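Alpha-1,2-mannosidase (Bacteroides thetaiotaomicron, PDB 2WW2) probably hydrolyses alpha-linked mannosides with inversion at the anomeric carbon, as a calcium-dependent mannosidase of glycoside hydrolase family 92. Local coordinates at residues 127-132 and 300-305; 153-158 and 168-173; 180-185 and 235-240; 310-315 and 323-328. All blocks are in the same frame, centred on the assembly; numbering follows the deposited sequence.

Contact 1 (127-132 and 300-305)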
loop_
_atom_site.group_PDB
_atom_site.type_symbol
_atom_site.label_atom_id
_atom_site.label_comp_id
_atom_site.label_asym_id
_atom_site.label_seq_id
_atom_site.Cartn_x
_atom_site.Cartn_y
_atom_site.Cartn_z
ATOM N N THR A 127 -24.688 0.166 -41.173
ATOM C CA THR A 127 -25.918 0.916 -41.033
ATOM C C THR A 127 -26.480 0.415 -39.697
ATOM O O THR A 127 -25.770 -0.275 -38.973
ATOM C CB THR A 127 -26.901 0.596 -42.190
ATOM O OG1 THR A 127 -27.199 -0.806 -42.201
ATOM C CG2 THR A 127 -26.291 0.996 -43.561
ATOM N N SER A 128 -27.735 0.732 -39.374
ATOM C CA SER A 128 -28.346 0.245 -38.126
ATOM C C SER A 128 -28.331 -1.283 -38.054
ATOM O O SER A 128 -28.048 -1.863 -37.006
ATOM C CB SER A 128 -29.804 0.719 -38.024
ATOM O OG SER A 128 -29.860 2.135 -37.855
ATOM N N ARG A 129 -28.661 -1.926 -39.170
ATOM C CA ARG A 129 -28.857 -3.373 -39.180
ATOM C C ARG A 129 -27.997 -4.110 -40.211
ATOM O O ARG A 129 -27.956 -5.324 -40.220
ATOM C CB ARG A 129 -30.352 -3.675 -39.374
ATOM C CG ARG A 129 -31.196 -3.058 -38.257
ATOM C CD ARG A 129 -32.731 -3.224 -38.487
ATOM N NE ARG A 129 -33.434 -2.418 -37.499
ATOM C CZ ARG A 129 -33.606 -1.109 -37.607
ATOM N NH1 ARG A 129 -33.134 -0.457 -38.667
ATOM N NH2 ARG A 129 -34.250 -0.449 -36.652
ATOM N N GLY A 130 -27.257 -3.379 -41.040
ATOM C CA GLY A 130 -26.435 -4.057 -42.036
ATOM C C GLY A 130 -25.024 -3.506 -42.091
ATOM O O GLY A 130 -24.660 -2.637 -41.284
ATOM N N ALA A 131 -24.230 -4.013 -43.040
ATOM C CA ALA A 131 -22.854 -3.523 -43.240
ATOM C C ALA A 131 -22.455 -3.720 -44.686
ATOM O O ALA A 131 -23.016 -4.568 -45.380
ATOM C CB ALA A 131 -21.868 -4.280 -42.322
ATOM N N VAL A 132 -21.459 -2.974 -45.138
ATOM C CA VAL A 132 -20.911 -3.203 -46.471
ATOM C C VAL A 132 -19.402 -3.226 -46.326
ATOM O O VAL A 132 -18.868 -2.414 -45.587
ATOM C CB VAL A 132 -21.380 -2.126 -47.484
ATOM C CG1 VAL A 132 -20.702 -2.314 -48.840
ATOM C CG2 VAL A 132 -22.912 -2.174 -47.656
ATOM N N GLU A 300 -31.135 -0.371 -30.089
ATOM C CA GLU A 300 -32.476 -0.593 -30.646
ATOM C C GLU A 300 -32.563 -2.083 -30.983
ATOM O O GLU A 300 -31.615 -2.651 -31.515
ATOM C CB GLU A 300 -32.671 0.249 -31.915
ATOM C CG GLU A 300 -32.518 1.757 -31.658
ATOM C CD GLU A 300 -32.305 2.591 -32.919
ATOM O OE1 GLU A 300 -32.226 2.024 -34.036
ATOM O OE2 GLU A 300 -32.186 3.827 -32.774
ATOM N N PHE A 301 -33.687 -2.715 -30.648
ATOM C CA PHE A 301 -33.882 -4.130 -30.948
ATOM C C PHE A 301 -35.134 -4.320 -31.823
ATOM O O PHE A 301 -35.682 -5.429 -31.949
ATOM C CB PHE A 301 -34.004 -4.912 -29.638
ATOM C CG PHE A 301 -33.588 -6.350 -29.752
ATOM C CD1 PHE A 301 -32.252 -6.684 -29.924
ATOM C CD2 PHE A 301 -34.531 -7.372 -29.666
ATOM C CE1 PHE A 301 -31.862 -8.031 -30.028
ATOM C CE2 PHE A 301 -34.140 -8.711 -29.748
ATOM C CZ PHE A 301 -32.793 -9.029 -29.943
ATOM N N TYR A 302 -35.586 -3.223 -32.423
ATOM C CA TYR A 302 -36.733 -3.253 -33.314
ATOM C C TYR A 302 -36.291 -3.054 -34.760
ATOM O O TYR A 302 -35.133 -2.646 -35.048
ATOM C CB TYR A 302 -37.772 -2.190 -32.923
ATOM C CG TYR A 302 -37.235 -0.771 -32.842
ATOM C CD1 TYR A 302 -37.290 0.086 -33.941
ATOM C CD2 TYR A 302 -36.679 -0.293 -31.665
ATOM C CE1 TYR A 302 -36.796 1.382 -33.867
ATOM C CE2 TYR A 302 -36.183 1.003 -31.578
ATOM C CZ TYR A 302 -36.251 1.829 -32.675
ATOM O OH TYR A 302 -35.767 3.104 -32.569
ATOM N N GLU A 303 -37.224 -3.325 -35.654
ATOM C CA GLU A 303 -36.978 -3.364 -37.076
ATOM C C GLU A 303 -38.211 -2.765 -37.749
ATOM O O GLU A 303 -39.255 -2.592 -37.113
ATOM C CB GLU A 303 -36.747 -4.830 -37.506
ATOM C CG GLU A 303 -35.762 -5.558 -36.557
ATOM C CD GLU A 303 -35.355 -6.954 -37.020
ATOM O OE1 GLU A 303 -35.184 -7.168 -38.233
ATOM O OE2 GLU A 303 -35.172 -7.830 -36.152
ATOM N N PHE A 304 -38.097 -2.420 -39.021
ATOM C CA PHE A 304 -39.244 -1.862 -39.718
ATOM C C PHE A 304 -39.735 -2.836 -40.761
ATOM O O PHE A 304 -39.004 -3.190 -41.681
ATOM C CB PHE A 304 -38.899 -0.510 -40.331
ATOM C CG PHE A 304 -38.587 0.540 -39.304
ATOM C CD1 PHE A 304 -39.616 1.207 -38.651
ATOM C CD2 PHE A 304 -37.274 0.854 -38.988
ATOM C CE1 PHE A 304 -39.340 2.174 -37.702
ATOM C CE2 PHE A 304 -36.983 1.814 -38.033
ATOM C CZ PHE A 304 -38.034 2.477 -37.385
ATOM N N ASP A 305 -40.986 -3.255 -40.607
ATOM C CA ASP A 305 -41.557 -4.288 -41.461
ATOM C C ASP A 305 -41.839 -3.789 -42.886
ATOM O O ASP A 305 -41.450 -2.682 -43.239
ATOM C CB ASP A 305 -42.820 -4.861 -40.807
ATOM C CG ASP A 305 -43.989 -3.877 -40.794
ATOM O OD1 ASP A 305 -43.924 -2.793 -41.414
ATOM O OD2 ASP A 305 -44.993 -4.202 -40.137
HETATM O O HOH W 1 -29.856 2.966 -35.241
HETATM O O HOH W 2 -33.933 2.503 -36.112
#

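Contact 2 (153-158 and 168-173)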
loop_
_atom_site.group_PDB
_atom_site.type_symbol
_atom_site.label_atom_id
_atom_site.label_comp_id
_atom_site.label_asym_id
_atom_site.label_seq_id
_atom_site.Cartn_x
_atom_site.Cartn_y
_atom_site.Cartn_z
ATOM N N GLY A 153 -25.280 -24.456 -32.818
ATOM C CA GLY A 153 -26.352 -24.885 -33.729
ATOM C C GLY A 153 -26.682 -23.824 -34.770
ATOM O O GLY A 153 -27.642 -23.065 -34.618
ATOM N N SER A 154 -25.881 -23.772 -35.823
ATOM C CA SER A 154 -26.033 -22.757 -36.866
ATOM C C SER A 154 -26.240 -23.439 -38.218
ATOM O O SER A 154 -26.138 -24.672 -38.328
ATOM C CB SER A 154 -24.791 -21.869 -36.908
ATOM O OG SER A 154 -23.624 -22.664 -37.025
ATOM N N SER A 155 -26.541 -22.643 -39.245
ATOM C CA SER A 155 -26.714 -23.182 -40.600
ATOM C C SER A 155 -26.339 -22.114 -41.607
ATOM O O SER A 155 -26.503 -20.906 -41.353
ATOM C CB SER A 155 -28.164 -23.600 -40.832
ATOM O OG SER A 155 -29.021 -22.468 -40.679
ATOM N N ILE A 156 -25.830 -22.562 -42.748
ATOM C CA ILE A 156 -25.491 -21.675 -43.843
ATOM C C ILE A 156 -25.932 -22.308 -45.154
ATOM O O ILE A 156 -25.774 -23.514 -45.349
ATOM C CB ILE A 156 -23.958 -21.455 -43.940
ATOM C CG1 ILE A 156 -23.391 -20.942 -42.612
ATOM C CG2 ILE A 156 -23.624 -20.457 -45.061
ATOM C CD1 ILE A 156 -21.848 -20.861 -42.612
ATOM N N THR A 157 -26.484 -21.487 -46.046
ATOM C CA THR A 157 -26.811 -21.924 -47.396
ATOM C C THR A 157 -26.166 -20.972 -48.399
ATOM O O THR A 157 -26.234 -19.758 -48.248
ATOM C CB THR A 157 -28.338 -21.991 -47.617
ATOM O OG1 THR A 157 -28.911 -22.924 -46.694
ATOM C CG2 THR A 157 -28.662 -22.436 -49.040
ATOM N N ILE A 158 -25.521 -21.531 -49.413
ATOM C CA ILE A 158 -24.878 -20.724 -50.442
ATOM C C ILE A 158 -25.683 -20.855 -51.714
ATOM O O ILE A 158 -26.135 -21.940 -52.049
ATOM C CB ILE A 158 -23.457 -21.246 -50.762
ATOM C CG1 ILE A 158 -22.634 -21.435 -49.487
ATOM C CG2 ILE A 158 -22.741 -20.309 -51.785
ATOM C CD1 ILE A 158 -21.266 -22.055 -49.732
ATOM N N ALA A 168 -28.293 -18.912 -40.326
ATOM C CA ALA A 168 -28.848 -18.584 -39.032
ATOM C C ALA A 168 -27.786 -18.852 -37.998
ATOM O O ALA A 168 -27.104 -19.882 -38.051
ATOM C CB ALA A 168 -30.098 -19.416 -38.749
ATOM N N THR A 169 -27.613 -17.914 -37.073
ATOM C CA THR A 169 -26.703 -18.133 -35.965
ATOM C C THR A 169 -27.524 -18.142 -34.689
ATOM O O THR A 169 -28.409 -17.306 -34.511
ATOM C CB THR A 169 -25.598 -17.053 -35.914
ATOM O OG1 THR A 169 -24.887 -17.179 -34.679
ATOM C CG2 THR A 169 -26.192 -15.629 -36.035
ATOM N N ARG A 170 -27.245 -19.091 -33.803
ATOM C CA ARG A 170 -28.025 -19.217 -32.575
ATOM C C ARG A 170 -27.174 -19.120 -31.302
ATOM O O ARG A 170 -27.698 -19.209 -30.184
ATOM C CB ARG A 170 -28.812 -20.534 -32.603
ATOM C CG ARG A 170 -29.832 -20.571 -33.722
ATOM C CD ARG A 170 -30.661 -21.878 -33.711
ATOM N NE ARG A 170 -31.568 -21.913 -34.853
ATOM C CZ ARG A 170 -31.200 -22.267 -36.083
ATOM N NH1 ARG A 170 -29.945 -22.629 -36.334
ATOM N NH2 ARG A 170 -32.089 -22.266 -37.069
ATOM N N TYR A 171 -25.865 -18.941 -31.472
ATOM C CA TYR A 171 -24.976 -18.804 -30.332
ATOM C C TYR A 171 -25.501 -17.741 -29.373
ATOM O O TYR A 171 -25.980 -16.680 -29.799
ATOM C CB TYR A 171 -23.566 -18.420 -30.785
ATOM C CG TYR A 171 -22.622 -18.104 -29.635
ATOM C CD1 TYR A 171 -21.934 -19.115 -28.971
ATOM C CD2 TYR A 171 -22.415 -16.786 -29.220
ATOM C CE1 TYR A 171 -21.063 -18.816 -27.919
ATOM C CE2 TYR A 171 -21.555 -16.475 -28.166
ATOM C CZ TYR A 171 -20.874 -17.504 -27.534
ATOM O OH TYR A 171 -20.030 -17.204 -26.513
ATOM N N ASN A 172 -25.421 -18.032 -28.079
ATOM C CA ASN A 172 -25.842 -17.056 -27.072
ATOM C C ASN A 172 -25.273 -17.453 -25.714
ATOM O O ASN A 172 -24.732 -18.559 -25.550
ATOM C CB ASN A 172 -27.379 -16.964 -26.984
ATOM C CG ASN A 172 -28.008 -18.236 -26.483
ATOM O OD1 ASN A 172 -28.184 -18.422 -25.276
ATOM N ND2 ASN A 172 -28.385 -19.119 -27.406
ATOM N N ASN A 173 -25.409 -16.558 -24.745
ATOM C CA ASN A 173 -24.907 -16.811 -23.395
ATOM C C ASN A 173 -26.040 -16.760 -22.371
ATOM O O ASN A 173 -25.850 -16.359 -21.215
ATOM C CB ASN A 173 -23.801 -15.816 -23.073
ATOM C CG ASN A 173 -22.475 -16.213 -23.702
ATOM O OD1 ASN A 173 -21.683 -16.873 -23.056
ATOM N ND2 ASN A 173 -22.237 -15.835 -24.974
HETATM O O HOH W 3 -31.717 -22.698 -39.922
#

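Contact 3 (180-185 and 235-240)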
loop_
_atom_site.group_PDB
_atom_site.type_symbol
_atom_site.label_atom_id
_atom_site.label_comp_id
_atom_site.label_asym_id
_atom_site.label_seq_id
_atom_site.Cartn_x
_atom_site.Cartn_y
_atom_site.Cartn_z
ATOM N N PHE A 180 -34.874 -18.669 -30.338
ATOM C CA PHE A 180 -33.934 -17.605 -30.705
ATOM C C PHE A 180 -33.054 -17.932 -31.925
ATOM O O PHE A 180 -32.525 -19.043 -32.040
ATOM C CB PHE A 180 -33.045 -17.266 -29.509
ATOM C CG PHE A 180 -31.894 -16.383 -29.860
ATOM C CD1 PHE A 180 -32.075 -15.007 -29.978
ATOM C CD2 PHE A 180 -30.649 -16.924 -30.105
ATOM C CE1 PHE A 180 -31.009 -14.168 -30.331
ATOM C CE2 PHE A 180 -29.558 -16.091 -30.441
ATOM C CZ PHE A 180 -29.750 -14.714 -30.567
ATOM N N ALA A 181 -32.878 -16.938 -32.802
ATOM C CA ALA A 181 -31.896 -16.987 -33.899
ATOM C C ALA A 181 -31.695 -15.603 -34.468
ATOM O O ALA A 181 -32.613 -14.777 -34.425
ATOM C CB ALA A 181 -32.359 -17.908 -35.023
ATOM N N ASN A 182 -30.499 -15.364 -35.016
ATOM C CA ASN A 182 -30.275 -14.221 -35.870
ATOM C C ASN A 182 -30.168 -14.729 -37.321
ATOM O O ASN A 182 -29.363 -15.620 -37.617
ATOM C CB ASN A 182 -29.026 -13.436 -35.413
ATOM C CG ASN A 182 -28.750 -12.227 -36.275
ATOM O OD1 ASN A 182 -29.331 -11.136 -36.085
ATOM N ND2 ASN A 182 -27.851 -12.397 -37.223
ATOM N N TYR A 183 -31.031 -14.206 -38.194
ATOM C CA TYR A 183 -31.106 -14.662 -39.587
ATOM C C TYR A 183 -30.338 -13.665 -40.425
ATOM O O TYR A 183 -30.657 -12.475 -40.413
ATOM C CB TYR A 183 -32.570 -14.709 -40.028
ATOM C CG TYR A 183 -33.424 -15.567 -39.121
ATOM C CD1 TYR A 183 -33.456 -16.950 -39.273
ATOM C CD2 TYR A 183 -34.160 -15.005 -38.082
ATOM C CE1 TYR A 183 -34.237 -17.759 -38.429
ATOM C CE2 TYR A 183 -34.947 -15.805 -37.232
ATOM C CZ TYR A 183 -34.970 -17.172 -37.417
ATOM O OH TYR A 183 -35.717 -17.963 -36.584
ATOM N N PHE A 184 -29.313 -14.125 -41.136
ATOM C CA PHE A 184 -28.470 -13.189 -41.873
ATOM C C PHE A 184 -28.448 -13.485 -43.374
ATOM O O PHE A 184 -28.791 -14.588 -43.816
ATOM C CB PHE A 184 -27.051 -13.148 -41.289
ATOM C CG PHE A 184 -26.311 -14.467 -41.368
ATOM C CD1 PHE A 184 -25.639 -14.839 -42.534
ATOM C CD2 PHE A 184 -26.261 -15.318 -40.274
ATOM C CE1 PHE A 184 -24.943 -16.051 -42.601
ATOM C CE2 PHE A 184 -25.575 -16.540 -40.326
ATOM C CZ PHE A 184 -24.913 -16.910 -41.487
ATOM N N MET A 185 -28.082 -12.475 -44.161
ATOM C CA MET A 185 -27.891 -12.678 -45.592
ATOM C C MET A 185 -26.829 -11.731 -46.085
ATOM O O MET A 185 -26.622 -10.642 -45.522
ATOM C CB MET A 185 -29.185 -12.498 -46.407
ATOM C CG MET A 185 -29.695 -11.078 -46.541
ATOM S SD MET A 185 -30.906 -10.859 -47.892
ATOM C CE MET A 185 -29.888 -10.844 -49.355
ATOM N N SER A 235 -28.997 -8.458 -41.161
ATOM C CA SER A 235 -29.574 -9.546 -40.384
ATOM C C SER A 235 -30.863 -9.092 -39.721
ATOM O O SER A 235 -31.186 -7.890 -39.688
ATOM C CB SER A 235 -28.581 -10.055 -39.320
ATOM O OG SER A 235 -28.493 -9.142 -38.227
ATOM N N SER A 236 -31.590 -10.056 -39.180
ATOM C CA SER A 236 -32.846 -9.784 -38.485
ATOM C C SER A 236 -32.992 -10.787 -37.345
ATOM O O SER A 236 -32.509 -11.918 -37.449
ATOM C CB SER A 236 -34.038 -9.938 -39.450
ATOM O OG SER A 236 -35.269 -9.781 -38.762
ATOM N N PHE A 237 -33.672 -10.389 -36.275
ATOM C CA PHE A 237 -34.032 -11.341 -35.223
ATOM C C PHE A 237 -35.432 -11.909 -35.436
ATOM O O PHE A 237 -35.861 -12.793 -34.702
ATOM C CB PHE A 237 -33.926 -10.681 -33.834
ATOM C CG PHE A 237 -32.515 -10.433 -33.405
ATOM C CD1 PHE A 237 -31.738 -11.475 -32.899
ATOM C CD2 PHE A 237 -31.945 -9.175 -33.547
ATOM C CE1 PHE A 237 -30.410 -11.263 -32.514
ATOM C CE2 PHE A 237 -30.628 -8.956 -33.181
ATOM C CZ PHE A 237 -29.859 -10.014 -32.658
ATOM N N ILE A 238 -36.130 -11.418 -36.450
ATOM C CA ILE A 238 -37.521 -11.826 -36.689
ATOM C C ILE A 238 -37.632 -13.019 -37.629
ATOM O O ILE A 238 -38.274 -14.013 -37.281
ATOM C CB ILE A 238 -38.388 -10.626 -37.180
ATOM C CG1 ILE A 238 -38.559 -9.634 -36.032
ATOM C CG2 ILE A 238 -39.785 -11.093 -37.709
ATOM C CD1 ILE A 238 -39.038 -8.247 -36.470
ATOM N N SER A 239 -36.999 -12.933 -38.800
ATOM C CA SER A 239 -37.108 -13.985 -39.811
ATOM C C SER A 239 -36.165 -13.724 -40.985
ATOM O O SER A 239 -35.684 -12.601 -41.163
ATOM C CB SER A 239 -38.534 -13.983 -40.358
ATOM O OG SER A 239 -38.697 -12.850 -41.212
ATOM N N PRO A 240 -35.922 -14.749 -41.820
ATOM C CA PRO A 240 -35.136 -14.518 -43.031
ATOM C C PRO A 240 -35.779 -13.492 -43.962
ATOM O O PRO A 240 -35.072 -12.691 -44.574
ATOM C CB PRO A 240 -35.083 -15.909 -43.685
ATOM C CG PRO A 240 -35.159 -16.843 -42.519
ATOM C CD PRO A 240 -36.175 -16.188 -41.605
HETATM O O HOH W 4 -34.965 -14.685 -33.043
#

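Contact 4 (310-315 and 323-328)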
loop_
_atom_site.group_PDB
_atom_site.type_symbol
_atom_site.label_atom_id
_atom_site.label_comp_id
_atom_site.label_asym_id
_atom_site.label_seq_id
_atom_site.Cartn_x
_atom_site.Cartn_y
_atom_site.Cartn_z
ATOM N N PRO A 310 -42.612 -0.196 -36.986
ATOM C CA PRO A 310 -41.632 -0.793 -36.068
ATOM C C PRO A 310 -42.173 -2.076 -35.457
ATOM O O PRO A 310 -43.291 -2.091 -34.934
ATOM C CB PRO A 310 -41.453 0.277 -34.978
ATOM C CG PRO A 310 -42.776 1.063 -35.000
ATOM C CD PRO A 310 -43.230 1.032 -36.448
ATOM N N VAL A 311 -41.394 -3.147 -35.547
ATOM C CA VAL A 311 -41.744 -4.413 -34.929
ATOM C C VAL A 311 -40.481 -4.971 -34.279
ATOM O O VAL A 311 -39.360 -4.554 -34.607
ATOM C CB VAL A 311 -42.290 -5.440 -35.959
ATOM C CG1 VAL A 311 -43.675 -5.035 -36.443
ATOM C CG2 VAL A 311 -41.332 -5.582 -37.154
ATOM N N TYR A 312 -40.652 -5.895 -33.340
ATOM C CA TYR A 312 -39.495 -6.538 -32.749
ATOM C C TYR A 312 -39.786 -7.964 -32.356
ATOM O O TYR A 312 -40.912 -8.320 -31.979
ATOM C CB TYR A 312 -38.970 -5.741 -31.535
ATOM C CG TYR A 312 -39.966 -5.609 -30.386
ATOM C CD1 TYR A 312 -39.988 -6.544 -29.353
ATOM C CD2 TYR A 312 -40.875 -4.554 -30.337
ATOM C CE1 TYR A 312 -40.902 -6.436 -28.303
ATOM C CE2 TYR A 312 -41.811 -4.435 -29.281
ATOM C CZ TYR A 312 -41.808 -5.384 -28.268
ATOM O OH TYR A 312 -42.704 -5.300 -27.214
ATOM N N TYR A 313 -38.748 -8.782 -32.471
ATOM C CA TYR A 313 -38.695 -10.078 -31.824
ATOM C C TYR A 313 -38.485 -9.820 -30.338
ATOM O O TYR A 313 -37.525 -9.152 -29.954
ATOM C CB TYR A 313 -37.498 -10.876 -32.356
ATOM C CG TYR A 313 -37.212 -12.157 -31.572
ATOM C CD1 TYR A 313 -37.988 -13.295 -31.761
ATOM C CD2 TYR A 313 -36.146 -12.230 -30.672
ATOM C CE1 TYR A 313 -37.719 -14.482 -31.071
ATOM C CE2 TYR A 313 -35.874 -13.411 -29.966
ATOM C CZ TYR A 313 -36.665 -14.528 -30.166
ATOM O OH TYR A 313 -36.393 -15.700 -29.484
ATOM N N SER A 314 -39.366 -10.341 -29.491
ATOM C CA SER A 314 -39.175 -10.145 -28.064
ATOM C C SER A 314 -38.175 -11.138 -27.492
ATOM O O SER A 314 -38.395 -12.356 -27.580
ATOM C CB SER A 314 -40.502 -10.320 -27.318
ATOM O OG SER A 314 -40.254 -10.287 -25.924
ATOM N N PRO A 315 -37.084 -10.634 -26.870
ATOM C CA PRO A 315 -36.185 -11.598 -26.256
ATOM C C PRO A 315 -36.716 -12.024 -24.897
ATOM O O PRO A 315 -36.024 -12.757 -24.192
ATOM C CB PRO A 315 -34.866 -10.819 -26.102
ATOM C CG PRO A 315 -35.308 -9.388 -25.904
ATOM C CD PRO A 315 -36.614 -9.243 -26.708
ATOM N N GLY A 323 -44.074 -2.200 -32.081
ATOM C CA GLY A 323 -43.574 -1.199 -31.173
ATOM C C GLY A 323 -42.060 -1.250 -31.029
ATOM O O GLY A 323 -41.359 -1.610 -31.973
ATOM N N TYR A 324 -41.582 -0.894 -29.843
ATOM C CA TYR A 324 -40.150 -0.707 -29.602
ATOM C C TYR A 324 -39.632 -1.628 -28.523
ATOM O O TYR A 324 -40.313 -1.920 -27.540
ATOM C CB TYR A 324 -39.837 0.746 -29.212
ATOM C CG TYR A 324 -40.339 1.759 -30.217
ATOM C CD1 TYR A 324 -39.785 1.828 -31.488
ATOM C CD2 TYR A 324 -41.379 2.637 -29.900
ATOM C CE1 TYR A 324 -40.240 2.747 -32.421
ATOM C CE2 TYR A 324 -41.842 3.563 -30.837
ATOM C CZ TYR A 324 -41.262 3.609 -32.087
ATOM O OH TYR A 324 -41.697 4.513 -33.031
ATOM N N MET A 325 -38.401 -2.069 -28.720
ATOM C CA MET A 325 -37.692 -2.828 -27.721
ATOM C C MET A 325 -36.239 -2.375 -27.806
ATOM O O MET A 325 -35.758 -2.031 -28.898
ATOM C CB MET A 325 -37.826 -4.338 -27.994
ATOM C CG MET A 325 -37.096 -5.224 -26.970
ATOM S SD MET A 325 -37.511 -4.920 -25.244
ATOM C CE MET A 325 -39.292 -5.278 -25.224
ATOM N N TYR A 326 -35.567 -2.327 -26.658
ATOM C CA TYR A 326 -34.113 -2.080 -26.588
ATOM C C TYR A 326 -33.510 -3.177 -25.752
ATOM O O TYR A 326 -34.207 -3.816 -24.963
ATOM C CB TYR A 326 -33.797 -0.749 -25.866
ATOM C CG TYR A 326 -33.972 0.466 -26.734
ATOM C CD1 TYR A 326 -32.854 1.167 -27.212
ATOM C CD2 TYR A 326 -35.246 0.903 -27.106
ATOM C CE1 TYR A 326 -33.020 2.280 -28.035
ATOM C CE2 TYR A 326 -35.417 2.017 -27.926
ATOM C CZ TYR A 326 -34.297 2.708 -28.373
ATOM O OH TYR A 326 -34.476 3.804 -29.194
ATOM N N THR A 327 -32.199 -3.336 -25.834
ATOM C CA THR A 327 -31.554 -4.271 -24.936
ATOM C C THR A 327 -30.059 -3.991 -24.820
ATOM O O THR A 327 -29.586 -2.971 -25.313
ATOM C CB THR A 327 -31.785 -5.723 -25.386
ATOM O OG1 THR A 327 -31.307 -6.587 -24.352
ATOM C CG2 THR A 327 -31.019 -6.012 -26.696
ATOM N N ASP A 328 -29.344 -4.899 -24.154
ATOM C CA ASP A 328 -27.918 -4.765 -23.895
ATOM C C ASP A 328 -27.593 -3.586 -23.006
ATOM O O ASP A 328 -27.006 -2.591 -23.437
ATOM C CB ASP A 328 -27.143 -4.742 -25.206
ATOM C CG ASP A 328 -27.173 -6.098 -25.877
ATOM O OD1 ASP A 328 -26.972 -7.099 -25.146
ATOM O OD2 ASP A 328 -27.432 -6.160 -27.093
#

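Contact 1 (127-132 and 300-305)
Arg129 reaches the backbone of Tyr302 with an extended side chain. From CB, which points toward 300-305, the chain sends CG anti to the carbonyl carbon (chi1 -59°) and runs straight to NE. NE approaches Glu303 CA at 3.7 Å and has the CG of Glu303 nearby, but its hydrogen goes to Tyr302 O, 3.0 Å from Arg129 NE. NH2 adds a second bond to the same oxygen, with Arg129 NH2 to Tyr302 O at 2.9 Å. The grip is side-on: Tyr302 O lies in the guanidinium plane, NE sits on a carbonyl lone pair, and NH2 stands above the carbonyl plane. NH2 also passes Phe304 CE2 at 3.8 Å, the guanidinium and phenyl planes being 77° apart. Glu300 OE1 is 4.1 Å from Arg129 NH2 and well out of the guanidinium plane, and a water bridges the two; another water joins Glu300 OE1 to Ser128 OG. NH1 forms a salt bridge with Glu250 of helix 240-250. An alanine here would probably leave Tyr302 O without either donor and Glu250 without its cationic mate. The buried guanidinium probably helps join the N-terminal and catalytic regions, its charge balanced by Glu250 and, more loosely, Glu300.

Contact 2 (153-158 and 168-173)
Ser155 and Ala168 pair through their backbones as an antiparallel hydrogen-bonded pair. Ser155 N donates to Ala168 O at 3.1 Å, and Ala168 N returns a bond to Ser155 O at 2.9 Å. Among side-chain hydrogen bonds, Arg170 NH1 donates to Gly153 O at 2.9 Å with an N-H...O angle of 159°. The oxygen lies in the guanidinium plane, while the donor stands above the carbonyl plane. CG of Arg170 is anti to the carbonyl carbon (chi1 -64°), and CB, CG and CD all pass close to the same oxygen before NH1 meets it. Water mediates a further link, bridging Arg170 NH2 and Ser155 OG, with the water in the guanidinium plane. Van der Waals packing is slight: Ser155 OG lies 3.8 Å from Ala168 CB on their shared face, and Ser154 CB is 3.3 Å from Ala168 O. The hydroxyl of Ser154 turns instead to Thr215 and Tyr150. A leucine in place of Arg170 would probably leave Gly153 O without this donor and the bridging water without its guanidinium anchor. Strands 154-159 and 164-169 form a beta hairpin in the N-terminal domain, and the arginine fastens its open end, where the paired strands give way to loop.

Contact 3 (180-185 and 235-240)
Tyr183 N donates to Ser236 O at 2.8 Å and Ser236 N to Tyr183 O at 2.9 Å. The next pair, Phe184 with Ser235, is non-hydrogen-bonded, with a C-H...O contact from Ser235 CA to Tyr183 O at 3.1 Å. Side-chain polar contacts centre on Asn182, whose CG is anti to the backbone N (chi1 -180°) and whose OD1 is 3.0 Å from Ser235 OG, a hydroxyl with Gln66 and Asn39 as further partners. This antiparallel pairing of strands 182-188 and 229-236 belongs to the beta-rich N-terminal domain. Beyond it Ile238 N donates to Ser236 OG in an ST turn, the same OG hydrogen-bonding Glu303, and Ser239 OG caps helix 240-250 by accepting from Gln242 N. Pro240 CD makes a CH-pi contact over one face of Tyr183, 3.9 Å from the ring centroid, toward the rim. Asn182 OD1 lies 3.6 Å above the centre of the Phe237 ring, and Phe180 CE1 meets Phe237 CE1 at 3.7 Å. A water accepts from Ala181 N and donates to Phe237 O.

Contact 4 (310-315 and 323-328)
Gly323 N donates to Pro310 O at 3.0 Å, the one hydrogen bond linking 310-315 with 323-328. It is nearly straight at hydrogen (175°), yet the donor stands 47° above the carbonyl plane. Gly323 has backbone angles at which a CB would strike the preceding carbonyl oxygen; such a CB would also come near Tyr312 CE2. At this end of the contact, Pro310 packs its CB against Tyr324 CE1 at 3.8 Å. Tyr312 and Met325 carry much of the side-chain packing. Met325 CB makes a CH-pi contact over one face of the tyrosine ring, 3.5 Å from the centroid and displaced toward the rim. With CG anti to the backbone N (chi1 -180°) and bends at the next two torsions, the methionine curls back until its CE is 3.7 Å from Tyr312 CE1. Its sulfur makes an oblique Met-aromatic contact. Gly323 O lies at the ring edge, 3.4 Å from Tyr312 CD2, and Tyr324 O, oblique to the ring, is equally far from Tyr312 CE2. Pro315 CD touches Met325 CG at 4.1 Å. The phenol OH of Tyr312 hydrogen-bonds to Glu363 of helix 347-364, whose Asn359 donates to Tyr324 O. The chemistry therefore divides: methionine carbon covers one ring face, carbonyl oxygens border the ring, and the hydroxyl is held by Glu363, whose negative charge would probably make it a strong acceptor.

Contact 1 opens first, at 127-132, and closes at 300-305; contacts 2 and then 3 lie within that span, and contact 4 follows. Contact 3 shares neighbouring strands with contacts 1 and 2: 229-236 pairs with 130-136, and 182-188 with 164-169. Its centre is 9 Å from that of contact 2 and 11 Å from that of contact 1, which it meets through Glu303, probably hydrogen-bonded to Ser236 OG and Phe237 N. Contacts 1 and 4, centres 11 Å apart, share the five-stranded sheet, where 299-304 lies between 310-313 and 326-330. Contact 3 also packs Phe237 and Ile238 on Tyr313 and Val311 of contact 4. The touching order 2-3-1-4 thus leads from the N-terminal beta region toward the catalytic region.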